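Local coordinates for putative oxidoreductase molybdopterin-binding subunit (Sulfolobus tokodaii, PDB 4ZOH), which probably serves as the molybdenum-cofactor-binding subunit of an oxidoreductase of the aldehyde oxidase and xanthine dehydrogenase family, carrying a pterin cytosine dinucleotide, at residues A[281-286]-A[318-323]. Numbering follows the deposited sequence.
Sequences ANLGAP and AYAVHT
A beta-alpha-beta unit of the molybdopterin cofactor-binding domain closes here: the parallel strands 272-282 and 313-321, linked through helix 288-304, pair along Ala281 and Asn282 against Ala320 and Val321 and then run on together into loops. Ala281 bonds to the two residues flanking its partner Ala320, its N giving a bond of 2.7 Å to Tyr319 O and its O receiving Val321 N at 2.9 Å. The next rung, from Leu283 N to Val321 O, is more bent, the donor standing above the carbonyl plane.

At the strand ends side chains join the backbone bonds. Asn282 holds its CG anti to the backbone N (chi1 -171°), which carries the amide forward along the chain. There OD1 accepts twice: from Gly284 N at 2.8 Å, forming an Asx turn, and from Thr323 OG1, also at 2.8 Å, which lies in the carbonyl plane on a lone pair. The two side chains meet at about a right angle. With an alanine here, Gly284 N and the Thr323 hydroxyl would probably lose their shared acceptor and the turn would be less firmly fixed.

On the face of the sheet bearing Ala281 and Ala320, Leu283 CD1 packs on Ala320 CB at 3.8 Å, while helix 288-304 and strand 129-138 supply further neighbours, among them Glu294 and Tyr130 beside Leu283. Gly284 has a positive phi, which favours glycine, and its O faces the other loop, where Thr323 N adds a weak bond. His322 reaches the same oxygen: ND1 donates at 3.0 Å, with Gly284 O almost exactly in the ring plane, and Pro286 CB makes a CH-pi contact over one face of the imidazole, 4.0 Å from its centroid and offset toward the rim near CE1.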
# COMPACT_ATOMS: atom_id res chain seq x y z
N ALA A 281 40.23 2.35 19.29
CA ALA A 281 38.93 2.56 18.60
C ALA A 281 37.77 2.58 19.57
O ALA A 281 37.73 1.78 20.51
CB ALA A 281 38.73 1.50 17.53
N ASN A 282 36.89 3.58 19.44
CA ASN A 282 35.77 3.76 20.33
C ASN A 282 34.48 3.07 19.78
O ASN A 282 33.86 3.56 18.82
CB ASN A 282 35.57 5.24 20.59
CG ASN A 282 34.55 5.50 21.67
OD1 ASN A 282 33.77 4.64 21.96
ND2 ASN A 282 34.51 6.71 22.20
N LEU A 283 34.13 1.91 20.33
CA LEU A 283 32.87 1.24 19.95
C LEU A 283 31.60 1.83 20.48
O LEU A 283 30.50 1.44 20.03
CB LEU A 283 32.89 -0.20 20.33
CG LEU A 283 33.96 -1.05 19.70
CD1 LEU A 283 33.82 -2.49 20.14
CD2 LEU A 283 34.02 -0.96 18.17
N GLY A 284 31.71 2.78 21.41
CA GLY A 284 30.54 3.27 22.18
C GLY A 284 29.87 2.05 22.90
O GLY A 284 30.52 1.07 23.17
N ALA A 285 28.56 2.11 23.18
CA ALA A 285 27.87 1.12 24.08
C ALA A 285 27.78 -0.30 23.54
O ALA A 285 27.88 -0.53 22.31
CB ALA A 285 26.50 1.64 24.53
N PRO A 286 27.69 -1.30 24.44
CA PRO A 286 27.67 -2.64 23.87
C PRO A 286 26.29 -2.98 23.19
O PRO A 286 25.46 -3.54 23.83
CB PRO A 286 27.93 -3.57 25.08
CG PRO A 286 27.67 -2.71 26.29
CD PRO A 286 27.70 -1.28 25.92
N ALA A 318 46.29 -3.02 18.84
CA ALA A 318 44.86 -2.57 18.57
C ALA A 318 43.83 -2.83 19.69
O ALA A 318 43.62 -3.98 20.09
CB ALA A 318 44.35 -3.16 17.24
N TYR A 319 43.22 -1.77 20.17
CA TYR A 319 42.07 -1.82 21.08
C TYR A 319 40.73 -1.35 20.45
O TYR A 319 40.70 -0.30 19.77
CB TYR A 319 42.30 -0.89 22.26
CG TYR A 319 43.38 -1.34 23.19
CD1 TYR A 319 44.74 -1.02 22.91
CD2 TYR A 319 43.08 -2.07 24.37
CE1 TYR A 319 45.76 -1.43 23.74
CE2 TYR A 319 44.11 -2.47 25.25
CZ TYR A 319 45.43 -2.15 24.91
OH TYR A 319 46.48 -2.48 25.68
N ALA A 320 39.65 -2.12 20.68
CA ALA A 320 38.30 -1.65 20.45
C ALA A 320 37.61 -1.67 21.81
O ALA A 320 37.38 -2.72 22.41
CB ALA A 320 37.58 -2.54 19.40
N VAL A 321 37.22 -0.49 22.27
CA VAL A 321 36.78 -0.30 23.61
C VAL A 321 35.39 0.27 23.65
O VAL A 321 35.18 1.22 22.92
CB VAL A 321 37.69 0.74 24.32
CG1 VAL A 321 37.59 0.60 25.85
CG2 VAL A 321 39.13 0.52 23.93
N HIS A 322 34.51 -0.18 24.57
CA HIS A 322 33.19 0.48 24.84
C HIS A 322 33.32 1.77 25.58
O HIS A 322 34.25 1.94 26.38
CB HIS A 322 32.29 -0.44 25.70
CG HIS A 322 31.99 -1.73 25.02
ND1 HIS A 322 31.23 -1.79 23.86
CD2 HIS A 322 32.38 -3.00 25.27
CE1 HIS A 322 31.13 -3.05 23.47
NE2 HIS A 322 31.81 -3.81 24.31
N THR A 323 32.38 2.69 25.36
CA THR A 323 32.24 3.85 26.20
C THR A 323 30.72 4.08 26.27
O THR A 323 29.98 3.52 25.47
CB THR A 323 32.99 5.15 25.61
OG1 THR A 323 32.45 5.51 24.32
CG2 THR A 323 34.50 4.92 25.46